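Local coordinates for protein adenosine deaminase (Burkholderia ambifaria, PDB 4GXW) that binds a zinc ion and probably removes the amino group of adenine or a related purine by hydrolysis, as in adenosine deaminases of the amidohydrolase superfamily, at residues H235-V239 with D337-V341; V227-D232 with Y255-G259; V42-V48 with I63-Y67; L50-A56 with L87-D93; F26-K31 with P310-E315. All coordinates share one frame; numbering follows the deposited sequence.

Interaction 1 (H235-V239 with D337-V341); sequences HVDRV and DGAWV
The guanidinium of Arg-238 lies flat on the indole of Trp-340, a cation-pi stack in the interior of the TIM barrel, where the loop after helix 325-338 reaches back to strand 238-239. The planes are 23° apart, and CZ of Arg-238 stands 3.8 Å from the centroid of the five-membered ring of Trp-340. At the guanidinium edge, NH1 of Arg-238 donates to the carbonyl O of Gly-338 at 2.9 Å, close to the guanidinium plane but well above that of the carbonyl. The far nitrogen, NH2, forms a salt bridge with Glu-114, whose other carboxylate oxygen accepts from the backbone N of Trp-340; this probably stabilises the buried charge and fixes how the group is turned. The side chain of Arg-238 lies about 7 Å from that of the zinc ligand His-35. A water sits at the indole edge, accepting from NE1 of Trp-340 at 2.9 Å and donating to O of Gly-338.

Interaction 2 (V227-D232 with Y255-G259); sequences VETAVD and YAERG
Tyr-255 reaches from helix 249-258 into helix 224-232, its CG anti to the carbonyl carbon (chi1 -64°), which carries the ring toward the other helix. Beyond CB, the ring slides over Val-231: CD2 is the first ring atom to near CG2 of that valine, and CE2 packs at 3.7 Å from the same methyl. On its edge CE2 also approaches CG1 of Val-227, more loosely. CG1, the other methyl of Val-231, sits over one face, nearest CZ and CE1, in a CH-pi contact 3.9 Å from the ring centroid. This is a knob-into-hole fit, Tyr-255 filling the hole made by Val-227, Glu-228, Val-231 and Asp-232, and it joins two helices that follow each other round the outside of the TIM barrel. At the tip, OH passes 3.3 Å from CA of Glu-228 and donates to OD2 of Asp-232 at 2.7 Å, meeting that oxygen from above the carboxylate plane. The other oxygen, OD1 of Asp-232, takes a nearly straight salt-bridge bond from NH1 of Arg-258, 2.8 Å long, on its syn lone pair. Water donates to this OD1 too, and NH2 of Arg-258 rests 3.4 Å from CG1 of Val-231.

Interaction 3 (V42-V48 with I63-Y67); sequences VRHDTFV and IDAFY
The hydroxyl of Tyr-67 donates a 2.6 Å hydrogen bond to the carbonyl O of Val-42, from well above the carbonyl plane; the same oxygen is hydrogen-bonded by Thr-304. Two rings use Tyr-67 differently. His-44 presents its edge to the tyrosine face, a T-shaped pair with planes at 78°, while its own CA makes a CH-pi contact over that face. Tyr-67 in turn points its edge at the face of Phe-47, CE1 standing 3.6 Å from CD2 of the phenylalanine. With CG anti to the backbone N (chi1 175°), the imidazole of His-44 spans the helices: ND1 donates to OD1 of Asp-45 at 2.9 Å, and NE2 makes only a weak bond, 3.4 Å, to OD1 of Asp-64. CZ of Phe-47 meets CD2 of Phe-66, so His-44, Phe-47, Phe-66 and Tyr-67 form an aromatic cluster; separately, CD1 of Phe-47 packs on CG2 of Ile-63. Helices 44-48 and 63-67 run roughly antiparallel, their axes 11.1 Å apart at closest approach, with helix 77-87 covering Phe-47 and Phe-66 and helix 91-106 meeting Val-42.

Interaction 4 (L50-A56 with L87-D93); sequences LAQRSGA and LLTRPDD
Arg-53 and Asp-93 come from opposite directions and meet end-on, guanidinium and carboxylate nearly coplanar with 22° between their planes. NH1 of Arg-53 bonds OD2 of Asp-93 at 2.8 Å on its syn lone pair, and NH2 of Arg-53 bonds OD1 of Asp-93 at 2.8 Å, giving a bidentate salt bridge. A bend at chi3 (77°) turns the arginine's tip into this position. Thr-89 slides past the arginine and places OG1 at the guanidinium edge, where NH1 of Arg-53 donates to it at 2.8 Å over a less straight path. Arg-90 lies across one guanidinium face, its NE 3.8 Å from NH1 of Arg-53; the carboxylate probably offsets the like charges. Next to these polar groups the leucines pack together: CB of Leu-50 meets CD2 of Leu-87 at 3.8 Å, its CD1 meets CD2 of Leu-88, and its CD2 runs alongside the Asp-93 carboxylate. CD1 of Leu-87 reaches CB of Ala-56 at 3.9 Å, beyond Gly-55, the first residue to leave helix 44-54. OD2 of Asp-93 also accepts from the backbone N of Thr-89, at 3.0 Å, and from that of Arg-90, so three donors converge on one oxygen at the start of helix 91-106. The salt bridge thus joins the end of helix 44-54 to the start of helix 91-106, on the periphery of the TIM-barrel fold of the amidohydrolases.

Interaction 5 (F26-K31 with P310-E315); sequences FHALPK and PSEAWE
The end of helix 20-28 comes down on the first turn of helix 310-319, with CA of His-27 and CA of Ser-311 only 4.9 Å apart, before the chain turns at Leu-29 and runs on to Lys-31. Phe-26 lays its ring on the backbone of the second helix: CA of Glu-315 sits over the ring centre, 3.7 Å from the centroid, in a CH-pi contact, and CB of Glu-315 follows at 3.6 Å from CD2 of Phe-26. The close approach falls at the small Ser-311, which probably allows it; its OG lies 3.2 Å from CA of His-27 while its hydrogen bond goes to His-108. Lys-31 runs past Trp-314 in the opposite direction, its CE 3.8 Å from CD1 of the indole and its CD against CB of Pro-310. A bend at chi4 (72°) then swings NZ back to its own segment, where it donates to O of Phe-26 at 2.7 Å and to O of Leu-29 at 2.8 Å, both in the carbonyl plane. His-108 O is a third acceptor, so the buried ammonium is held by three carbonyls. The arrangement is that of a TIM barrel closing on itself: the approach to the first strand, 31-33, is packed against a helix that follows strand 295-298 late in the chain.

Overall arrangement
From the N terminus, interaction 5 opens first and closes last but for one, joining the entry to strand 31-33 with helix 310-319; its long loop encloses interactions 2, 3 and 4. Interactions 3 and 4 come next, sharing helix 44-54 and crossing along the chain; they touch where Phe-47 packs on Leu-87, and tie helices 62-67 and 91-106 to that shared helix. Across the chain's centre, interaction 2 pairs helix 224-232 with helix 249-258. Interaction 1, about 32 Å from interaction 3 between centres, crosses interaction 2 and touches it through Val-231 and Val-239; it joins strand 238-239 to the end of helix 325-338 and the loop after it, crossing interaction 5 and closing last.

Interaction 1 (H235-V239 with D337-V341)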
# COMPACT_ATOMS: atom_id res chain seq x y z
N HIS A 235 -1.50 14.59 13.31
CA HIS A 235 -1.56 13.53 14.33
C HIS A 235 -1.89 12.16 13.74
O HIS A 235 -2.66 11.41 14.32
CB HIS A 235 -2.54 13.89 15.46
CG HIS A 235 -2.24 15.19 16.14
ND1 HIS A 235 -1.06 15.42 16.81
CD2 HIS A 235 -2.95 16.34 16.23
CE1 HIS A 235 -1.06 16.65 17.30
NE2 HIS A 235 -2.21 17.23 16.96
N VAL A 236 -1.28 11.83 12.61
CA VAL A 236 -1.56 10.54 11.98
C VAL A 236 -1.13 9.37 12.86
O VAL A 236 -0.19 9.47 13.66
CB VAL A 236 -0.92 10.41 10.57
CG1 VAL A 236 -1.48 11.46 9.63
CG2 VAL A 236 0.60 10.50 10.64
N ASP A 237 -1.84 8.26 12.69
CA ASP A 237 -1.52 7.04 13.41
C ASP A 237 -0.36 6.27 12.80
O ASP A 237 0.34 5.55 13.50
CB ASP A 237 -2.76 6.16 13.52
CG ASP A 237 -3.86 6.84 14.27
OD1 ASP A 237 -3.73 6.95 15.52
OD2 ASP A 237 -4.83 7.33 13.65
N ARG A 238 -0.19 6.41 11.50
CA ARG A 238 0.98 5.85 10.82
C ARG A 238 1.28 6.71 9.60
O ARG A 238 0.51 7.61 9.27
CB ARG A 238 0.80 4.37 10.46
CG ARG A 238 -0.37 4.08 9.54
CD ARG A 238 -0.51 2.58 9.21
NE ARG A 238 -1.52 2.39 8.17
CZ ARG A 238 -2.60 1.61 8.27
NH1 ARG A 238 -2.84 0.88 9.35
NH2 ARG A 238 -3.45 1.56 7.26
N VAL A 239 2.42 6.45 8.97
CA VAL A 239 2.89 7.23 7.84
C VAL A 239 3.07 6.35 6.61
O VAL A 239 3.59 5.25 6.72
CB VAL A 239 4.24 7.92 8.18
CG1 VAL A 239 4.81 8.64 6.97
CG2 VAL A 239 4.08 8.89 9.33
N ASP A 337 1.73 -4.20 14.57
CA ASP A 337 1.65 -2.97 15.37
C ASP A 337 0.94 -1.84 14.63
O ASP A 337 0.19 -1.09 15.24
CB ASP A 337 3.05 -2.48 15.76
CG ASP A 337 3.76 -3.41 16.71
OD1 ASP A 337 3.08 -4.20 17.40
OD2 ASP A 337 5.01 -3.34 16.78
N GLY A 338 1.18 -1.73 13.34
CA GLY A 338 0.62 -0.63 12.57
C GLY A 338 -0.82 -0.81 12.13
O GLY A 338 -1.47 0.16 11.76
N ALA A 339 -1.33 -2.04 12.18
CA ALA A 339 -2.68 -2.33 11.68
C ALA A 339 -3.76 -1.63 12.50
O ALA A 339 -3.61 -1.38 13.70
CB ALA A 339 -2.91 -3.84 11.63
N TRP A 340 -4.87 -1.36 11.84
CA TRP A 340 -6.00 -0.68 12.47
C TRP A 340 -7.00 -1.71 12.97
O TRP A 340 -8.13 -1.82 12.47
CB TRP A 340 -6.61 0.32 11.49
CG TRP A 340 -5.71 1.52 11.30
CD1 TRP A 340 -4.54 1.79 11.98
CD2 TRP A 340 -5.89 2.60 10.37
NE1 TRP A 340 -4.01 2.99 11.54
CE2 TRP A 340 -4.81 3.49 10.55
CE3 TRP A 340 -6.85 2.89 9.41
CZ2 TRP A 340 -4.68 4.66 9.80
CZ3 TRP A 340 -6.72 4.05 8.67
CH2 TRP A 340 -5.65 4.92 8.87
N VAL A 341 -6.55 -2.49 13.95
CA VAL A 341 -7.37 -3.50 14.61
C VAL A 341 -7.17 -3.33 16.11
O VAL A 341 -6.27 -2.60 16.53
CB VAL A 341 -6.99 -4.94 14.19
CG1 VAL A 341 -7.25 -5.15 12.71
CG2 VAL A 341 -5.53 -5.27 14.54
O HOH W 1 -1.42 2.78 12.81

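Interaction 2 (V227-D232 with Y255-G259)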
# COMPACT_ATOMS: atom_id res chain seq x y z
N VAL A 227 6.65 15.08 6.55
CA VAL A 227 6.51 13.98 7.50
C VAL A 227 6.23 14.52 8.91
O VAL A 227 5.33 14.04 9.61
CB VAL A 227 7.76 13.07 7.50
CG1 VAL A 227 7.56 11.87 8.43
CG2 VAL A 227 8.04 12.59 6.08
N GLU A 228 7.02 15.51 9.31
CA GLU A 228 6.81 16.16 10.60
C GLU A 228 5.39 16.73 10.73
O GLU A 228 4.73 16.56 11.76
CB GLU A 228 7.85 17.27 10.82
CG GLU A 228 7.72 17.95 12.17
CD GLU A 228 8.63 19.14 12.32
OE1 GLU A 228 8.94 19.80 11.29
OE2 GLU A 228 9.04 19.43 13.47
N THR A 229 4.92 17.40 9.68
CA THR A 229 3.57 17.96 9.69
C THR A 229 2.50 16.85 9.81
O THR A 229 1.56 16.98 10.60
CB THR A 229 3.33 18.81 8.44
OG1 THR A 229 4.24 19.91 8.46
CG2 THR A 229 1.90 19.35 8.42
N ALA A 230 2.66 15.76 9.06
CA ALA A 230 1.70 14.66 9.17
C ALA A 230 1.63 14.11 10.59
O ALA A 230 0.53 13.91 11.14
CB ALA A 230 2.04 13.56 8.19
N VAL A 231 2.79 13.87 11.18
CA VAL A 231 2.84 13.26 12.50
C VAL A 231 2.44 14.22 13.62
O VAL A 231 1.69 13.84 14.52
CB VAL A 231 4.23 12.65 12.76
CG1 VAL A 231 4.32 12.11 14.18
CG2 VAL A 231 4.53 11.55 11.74
N ASP A 232 2.93 15.45 13.56
CA ASP A 232 2.78 16.37 14.69
C ASP A 232 1.73 17.46 14.55
O ASP A 232 1.38 18.10 15.53
CB ASP A 232 4.14 16.99 15.06
CG ASP A 232 5.09 15.97 15.65
OD1 ASP A 232 4.61 15.05 16.34
OD2 ASP A 232 6.32 16.10 15.42
N TYR A 255 10.66 9.78 16.40
CA TYR A 255 9.59 8.93 15.88
C TYR A 255 9.91 7.45 16.10
O TYR A 255 8.99 6.64 16.23
CB TYR A 255 9.28 9.25 14.42
CG TYR A 255 8.72 10.65 14.19
CD1 TYR A 255 8.37 11.49 15.24
CD2 TYR A 255 8.54 11.12 12.90
CE1 TYR A 255 7.87 12.78 15.01
CE2 TYR A 255 8.04 12.40 12.66
CZ TYR A 255 7.71 13.21 13.71
OH TYR A 255 7.22 14.48 13.45
N ALA A 256 11.20 7.10 16.15
CA ALA A 256 11.61 5.77 16.59
C ALA A 256 11.11 5.51 18.02
O ALA A 256 10.53 4.46 18.30
CB ALA A 256 13.12 5.61 16.51
N GLU A 257 11.34 6.46 18.92
CA GLU A 257 10.89 6.32 20.30
C GLU A 257 9.37 6.17 20.41
O GLU A 257 8.87 5.43 21.26
CB GLU A 257 11.39 7.50 21.14
CG GLU A 257 10.97 7.43 22.59
CD GLU A 257 11.58 8.55 23.40
OE1 GLU A 257 11.49 9.72 22.98
OE2 GLU A 257 12.16 8.25 24.46
N ARG A 258 8.64 6.88 19.55
CA ARG A 258 7.18 6.83 19.58
C ARG A 258 6.62 5.58 18.88
O ARG A 258 5.42 5.30 18.99
CB ARG A 258 6.59 8.12 19.00
CG ARG A 258 6.68 9.29 19.98
CD ARG A 258 6.49 10.65 19.32
NE ARG A 258 5.18 10.79 18.69
CZ ARG A 258 4.78 11.85 18.00
NH1 ARG A 258 5.59 12.89 17.86
NH2 ARG A 258 3.57 11.88 17.46
N GLY A 259 7.48 4.85 18.18
CA GLY A 259 7.06 3.62 17.53
C GLY A 259 6.14 3.80 16.32
O GLY A 259 5.35 2.91 16.00
O HOH W 2 2.65 14.90 18.17

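Interaction 3 (V42-V48 with I63-Y67)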
# COMPACT_ATOMS: atom_id res chain seq x y z
N VAL A 42 -6.21 -3.45 -10.12
CA VAL A 42 -7.13 -4.02 -11.10
C VAL A 42 -6.39 -4.98 -12.02
O VAL A 42 -5.36 -4.62 -12.61
CB VAL A 42 -7.83 -2.91 -11.91
CG1 VAL A 42 -8.76 -3.50 -12.94
CG2 VAL A 42 -8.58 -1.97 -10.97
N ARG A 43 -6.90 -6.20 -12.16
CA ARG A 43 -6.28 -7.19 -13.05
C ARG A 43 -6.38 -6.72 -14.49
O ARG A 43 -7.40 -6.15 -14.89
CB ARG A 43 -6.96 -8.55 -12.90
CG ARG A 43 -6.87 -9.16 -11.51
CD ARG A 43 -7.67 -10.44 -11.46
NE ARG A 43 -7.82 -10.95 -10.10
CZ ARG A 43 -8.73 -11.84 -9.72
NH1 ARG A 43 -9.57 -12.35 -10.61
NH2 ARG A 43 -8.79 -12.22 -8.46
N HIS A 44 -5.34 -6.98 -15.28
CA HIS A 44 -5.33 -6.57 -16.68
C HIS A 44 -6.60 -6.99 -17.41
O HIS A 44 -7.21 -6.19 -18.12
CB HIS A 44 -4.10 -7.14 -17.39
CG HIS A 44 -4.08 -6.88 -18.86
ND1 HIS A 44 -4.71 -7.70 -19.77
CD2 HIS A 44 -3.50 -5.89 -19.58
CE1 HIS A 44 -4.53 -7.22 -20.99
NE2 HIS A 44 -3.80 -6.12 -20.90
N ASP A 45 -7.03 -8.23 -17.22
CA ASP A 45 -8.19 -8.72 -17.95
C ASP A 45 -9.52 -8.13 -17.45
O ASP A 45 -10.50 -8.03 -18.20
CB ASP A 45 -8.22 -10.25 -17.97
CG ASP A 45 -7.06 -10.84 -18.76
OD1 ASP A 45 -6.32 -10.08 -19.42
OD2 ASP A 45 -6.90 -12.08 -18.73
N THR A 46 -9.55 -7.72 -16.19
CA THR A 46 -10.72 -7.01 -15.68
C THR A 46 -10.76 -5.59 -16.24
O THR A 46 -11.83 -5.07 -16.55
CB THR A 46 -10.77 -7.03 -14.15
OG1 THR A 46 -10.89 -8.40 -13.73
CG2 THR A 46 -11.95 -6.24 -13.63
N PHE A 47 -9.58 -4.97 -16.36
CA PHE A 47 -9.45 -3.66 -17.00
C PHE A 47 -10.01 -3.73 -18.43
O PHE A 47 -10.76 -2.85 -18.85
CB PHE A 47 -7.97 -3.24 -16.99
CG PHE A 47 -7.75 -1.75 -17.20
CD1 PHE A 47 -7.85 -1.19 -18.46
CD2 PHE A 47 -7.39 -0.94 -16.14
CE1 PHE A 47 -7.64 0.17 -18.65
CE2 PHE A 47 -7.17 0.42 -16.32
CZ PHE A 47 -7.29 0.97 -17.58
N VAL A 48 -9.64 -4.78 -19.15
CA VAL A 48 -10.16 -5.03 -20.50
C VAL A 48 -11.68 -5.14 -20.52
O VAL A 48 -12.35 -4.49 -21.33
CB VAL A 48 -9.52 -6.29 -21.10
CG1 VAL A 48 -10.25 -6.73 -22.37
CG2 VAL A 48 -8.05 -6.04 -21.39
N ILE A 63 -4.38 0.17 -23.48
CA ILE A 63 -4.44 -0.51 -22.20
C ILE A 63 -3.08 -1.07 -21.81
O ILE A 63 -2.79 -1.29 -20.64
CB ILE A 63 -5.50 -1.65 -22.24
CG1 ILE A 63 -6.91 -1.06 -22.34
CG2 ILE A 63 -5.41 -2.55 -21.00
CD1 ILE A 63 -7.99 -2.08 -22.61
N ASP A 64 -2.22 -1.28 -22.80
CA ASP A 64 -0.95 -1.96 -22.54
C ASP A 64 0.23 -1.03 -22.28
O ASP A 64 1.23 -1.45 -21.70
CB ASP A 64 -0.67 -3.00 -23.62
CG ASP A 64 -1.75 -4.06 -23.69
OD1 ASP A 64 -2.84 -3.81 -23.13
OD2 ASP A 64 -1.52 -5.13 -24.28
N ALA A 65 0.13 0.23 -22.70
CA ALA A 65 1.06 1.24 -22.22
C ALA A 65 0.70 1.53 -20.76
O ALA A 65 1.57 1.86 -19.95
CB ALA A 65 0.97 2.50 -23.06
N PHE A 66 -0.59 1.39 -20.45
CA PHE A 66 -1.08 1.51 -19.08
C PHE A 66 -0.45 0.46 -18.17
O PHE A 66 -0.07 0.75 -17.03
CB PHE A 66 -2.61 1.37 -19.04
CG PHE A 66 -3.36 2.64 -19.34
CD1 PHE A 66 -2.73 3.88 -19.25
CD2 PHE A 66 -4.70 2.60 -19.71
CE1 PHE A 66 -3.43 5.05 -19.52
CE2 PHE A 66 -5.40 3.77 -19.98
CZ PHE A 66 -4.76 4.99 -19.89
N TYR A 67 -0.33 -0.77 -18.67
CA TYR A 67 0.19 -1.89 -17.89
C TYR A 67 1.67 -2.20 -18.12
O TYR A 67 2.23 -3.10 -17.49
CB TYR A 67 -0.65 -3.15 -18.11
CG TYR A 67 -1.89 -3.20 -17.23
CD1 TYR A 67 -3.04 -2.50 -17.58
CD2 TYR A 67 -1.90 -3.93 -16.05
CE1 TYR A 67 -4.17 -2.53 -16.79
CE2 TYR A 67 -3.03 -3.97 -15.24
CZ TYR A 67 -4.16 -3.26 -15.61
OH TYR A 67 -5.29 -3.28 -14.83

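Interaction 4 (L50-A56 with L87-D93)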
# COMPACT_ATOMS: atom_id res chain seq x y z
N LEU A 50 -13.90 -4.06 -18.32
CA LEU A 50 -14.48 -2.77 -17.99
C LEU A 50 -14.44 -1.80 -19.18
O LEU A 50 -15.41 -1.10 -19.46
CB LEU A 50 -13.77 -2.15 -16.78
CG LEU A 50 -14.00 -2.86 -15.45
CD1 LEU A 50 -13.10 -2.27 -14.38
CD2 LEU A 50 -15.46 -2.72 -15.05
N ALA A 51 -13.31 -1.77 -19.88
CA ALA A 51 -13.14 -0.89 -21.03
C ALA A 51 -14.11 -1.24 -22.16
O ALA A 51 -14.73 -0.37 -22.77
CB ALA A 51 -11.71 -0.94 -21.52
N GLN A 52 -14.23 -2.54 -22.44
CA GLN A 52 -15.07 -3.00 -23.53
C GLN A 52 -16.54 -2.72 -23.25
O GLN A 52 -17.30 -2.35 -24.15
CB GLN A 52 -14.85 -4.49 -23.79
CG GLN A 52 -13.45 -4.81 -24.32
CD GLN A 52 -13.15 -6.29 -24.35
OE1 GLN A 52 -13.78 -7.08 -23.64
NE2 GLN A 52 -12.18 -6.68 -25.18
N ARG A 53 -16.95 -2.88 -21.99
CA ARG A 53 -18.34 -2.62 -21.62
C ARG A 53 -18.68 -1.13 -21.61
O ARG A 53 -19.76 -0.73 -22.05
CB ARG A 53 -18.66 -3.24 -20.26
CG ARG A 53 -20.16 -3.37 -19.98
CD ARG A 53 -20.45 -3.57 -18.50
NE ARG A 53 -20.32 -2.32 -17.75
CZ ARG A 53 -19.84 -2.23 -16.52
NH1 ARG A 53 -19.77 -1.05 -15.92
NH2 ARG A 53 -19.43 -3.32 -15.88
N SER A 54 -17.76 -0.30 -21.12
CA SER A 54 -18.02 1.14 -21.01
C SER A 54 -17.86 1.87 -22.33
O SER A 54 -18.31 3.00 -22.48
CB SER A 54 -17.09 1.78 -19.98
OG SER A 54 -15.73 1.66 -20.36
N GLY A 55 -17.22 1.22 -23.30
CA GLY A 55 -16.89 1.88 -24.55
C GLY A 55 -15.89 2.99 -24.29
O GLY A 55 -15.96 4.06 -24.89
N ALA A 56 -14.97 2.73 -23.37
CA ALA A 56 -13.93 3.70 -23.04
C ALA A 56 -13.07 3.95 -24.26
O ALA A 56 -12.77 3.02 -25.02
CB ALA A 56 -13.08 3.18 -21.89
N LEU A 87 -13.81 3.97 -16.93
CA LEU A 87 -14.01 2.53 -16.77
C LEU A 87 -14.98 2.12 -15.68
O LEU A 87 -15.76 1.18 -15.86
CB LEU A 87 -12.68 1.82 -16.51
CG LEU A 87 -11.93 1.27 -17.72
CD1 LEU A 87 -11.34 2.41 -18.50
CD2 LEU A 87 -10.85 0.29 -17.27
N LEU A 88 -14.90 2.78 -14.54
CA LEU A 88 -15.72 2.42 -13.39
C LEU A 88 -17.03 3.20 -13.50
O LEU A 88 -17.08 4.40 -13.19
CB LEU A 88 -14.98 2.75 -12.09
CG LEU A 88 -13.65 2.01 -11.92
CD1 LEU A 88 -12.83 2.57 -10.76
CD2 LEU A 88 -13.85 0.49 -11.77
N THR A 89 -18.07 2.53 -13.97
CA THR A 89 -19.32 3.23 -14.28
C THR A 89 -20.53 2.78 -13.46
O THR A 89 -21.60 3.38 -13.57
CB THR A 89 -19.67 3.13 -15.78
OG1 THR A 89 -19.94 1.76 -16.12
CG2 THR A 89 -18.52 3.66 -16.65
N ARG A 90 -20.36 1.72 -12.67
CA ARG A 90 -21.43 1.21 -11.81
C ARG A 90 -20.83 0.83 -10.48
O ARG A 90 -19.69 0.38 -10.43
CB ARG A 90 -22.05 -0.06 -12.41
CG ARG A 90 -22.55 0.04 -13.83
CD ARG A 90 -23.19 -1.27 -14.26
NE ARG A 90 -23.53 -1.30 -15.68
CZ ARG A 90 -24.41 -2.14 -16.21
NH1 ARG A 90 -25.05 -3.02 -15.45
NH2 ARG A 90 -24.67 -2.10 -17.51
N PRO A 91 -21.61 0.96 -9.39
CA PRO A 91 -21.13 0.50 -8.08
C PRO A 91 -20.59 -0.92 -8.14
O PRO A 91 -19.58 -1.21 -7.49
CB PRO A 91 -22.40 0.53 -7.22
CG PRO A 91 -23.20 1.64 -7.80
CD PRO A 91 -22.93 1.62 -9.30
N ASP A 92 -21.23 -1.79 -8.91
CA ASP A 92 -20.80 -3.19 -8.95
C ASP A 92 -19.36 -3.37 -9.44
O ASP A 92 -18.70 -4.36 -9.11
CB ASP A 92 -21.76 -4.05 -9.77
CG ASP A 92 -21.50 -5.52 -9.57
OD1 ASP A 92 -21.89 -6.05 -8.51
OD2 ASP A 92 -20.88 -6.15 -10.45
N ASP A 93 -18.86 -2.42 -10.23
CA ASP A 93 -17.48 -2.48 -10.69
C ASP A 93 -16.52 -2.34 -9.52
O ASP A 93 -15.47 -3.00 -9.48
CB ASP A 93 -17.20 -1.36 -11.70
CG ASP A 93 -18.05 -1.47 -12.95
OD1 ASP A 93 -18.54 -2.58 -13.28
OD2 ASP A 93 -18.23 -0.43 -13.61
O HOH W 3 -19.72 0.79 -18.31

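Interaction 5 (F26-K31 with P310-E315)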
# COMPACT_ATOMS: atom_id res chain seq x y z
N PHE A 26 8.95 -16.81 1.13
CA PHE A 26 8.30 -15.50 1.03
C PHE A 26 6.80 -15.65 0.82
O PHE A 26 6.01 -14.86 1.34
CB PHE A 26 8.93 -14.66 -0.09
CG PHE A 26 10.38 -14.34 0.15
CD1 PHE A 26 10.78 -13.76 1.34
CD2 PHE A 26 11.34 -14.64 -0.81
CE1 PHE A 26 12.12 -13.48 1.58
CE2 PHE A 26 12.67 -14.35 -0.59
CZ PHE A 26 13.06 -13.77 0.61
N HIS A 27 6.41 -16.67 0.06
CA HIS A 27 5.01 -16.95 -0.19
C HIS A 27 4.25 -17.38 1.07
O HIS A 27 3.14 -16.91 1.31
CB HIS A 27 4.85 -18.00 -1.29
CG HIS A 27 3.42 -18.22 -1.69
ND1 HIS A 27 2.82 -17.51 -2.71
CD2 HIS A 27 2.46 -19.03 -1.19
CE1 HIS A 27 1.56 -17.89 -2.83
NE2 HIS A 27 1.32 -18.80 -1.91
N ALA A 28 4.86 -18.27 1.85
CA ALA A 28 4.22 -18.83 3.04
C ALA A 28 4.09 -17.84 4.20
O ALA A 28 3.24 -18.01 5.07
CB ALA A 28 4.97 -20.07 3.49
N LEU A 29 4.95 -16.82 4.21
CA LEU A 29 4.96 -15.82 5.28
C LEU A 29 3.57 -15.24 5.50
O LEU A 29 2.95 -14.75 4.57
CB LEU A 29 5.88 -14.65 4.92
CG LEU A 29 7.40 -14.78 4.98
CD1 LEU A 29 8.05 -13.42 4.79
CD2 LEU A 29 7.81 -15.40 6.30
N PRO A 30 3.08 -15.29 6.74
CA PRO A 30 1.80 -14.59 6.98
C PRO A 30 2.02 -13.09 6.89
O PRO A 30 3.06 -12.60 7.36
CB PRO A 30 1.42 -15.00 8.41
CG PRO A 30 2.68 -15.53 9.03
CD PRO A 30 3.59 -15.99 7.93
N LYS A 31 1.07 -12.38 6.30
CA LYS A 31 1.25 -10.97 6.00
C LYS A 31 0.03 -10.12 6.31
O LYS A 31 -1.12 -10.59 6.23
CB LYS A 31 1.53 -10.77 4.51
CG LYS A 31 2.75 -11.51 3.96
CD LYS A 31 2.78 -11.46 2.43
CE LYS A 31 3.84 -12.38 1.84
NZ LYS A 31 3.54 -13.85 1.95
N PRO A 310 2.38 -9.49 -3.14
CA PRO A 310 2.91 -9.37 -1.77
C PRO A 310 4.14 -10.25 -1.52
O PRO A 310 5.07 -9.79 -0.86
CB PRO A 310 1.72 -9.82 -0.91
CG PRO A 310 0.52 -9.38 -1.71
CD PRO A 310 0.92 -9.66 -3.15
N SER A 311 4.17 -11.48 -2.04
CA SER A 311 5.34 -12.34 -1.87
C SER A 311 6.60 -11.73 -2.48
O SER A 311 7.70 -11.87 -1.93
CB SER A 311 5.08 -13.74 -2.45
OG SER A 311 3.98 -14.35 -1.79
N GLU A 312 6.43 -11.06 -3.62
CA GLU A 312 7.54 -10.41 -4.31
C GLU A 312 8.02 -9.15 -3.59
O GLU A 312 9.22 -8.86 -3.58
CB GLU A 312 7.13 -10.08 -5.75
CG GLU A 312 7.02 -11.29 -6.67
CD GLU A 312 6.44 -10.95 -8.03
OE1 GLU A 312 5.51 -10.12 -8.09
OE2 GLU A 312 6.93 -11.50 -9.04
N ALA A 313 7.10 -8.40 -2.99
CA ALA A 313 7.50 -7.22 -2.24
C ALA A 313 8.38 -7.59 -1.06
O ALA A 313 9.41 -6.96 -0.82
CB ALA A 313 6.27 -6.42 -1.79
N TRP A 314 8.00 -8.66 -0.35
CA TRP A 314 8.82 -9.19 0.73
C TRP A 314 10.17 -9.72 0.22
O TRP A 314 11.22 -9.45 0.81
CB TRP A 314 8.01 -10.25 1.51
CG TRP A 314 7.02 -9.58 2.40
CD1 TRP A 314 5.80 -9.09 2.04
CD2 TRP A 314 7.20 -9.23 3.78
NE1 TRP A 314 5.20 -8.49 3.12
CE2 TRP A 314 6.04 -8.56 4.20
CE3 TRP A 314 8.23 -9.44 4.70
CZ2 TRP A 314 5.88 -8.08 5.50
CZ3 TRP A 314 8.07 -8.98 5.99
CH2 TRP A 314 6.90 -8.30 6.38
N GLU A 315 10.15 -10.44 -0.90
CA GLU A 315 11.37 -10.94 -1.52
C GLU A 315 12.38 -9.81 -1.78
O GLU A 315 13.57 -9.95 -1.46
CB GLU A 315 11.05 -11.67 -2.82
CG GLU A 315 12.28 -12.05 -3.63
CD GLU A 315 11.94 -12.75 -4.93
OE1 GLU A 315 10.88 -13.40 -5.00
OE2 GLU A 315 12.74 -12.64 -5.89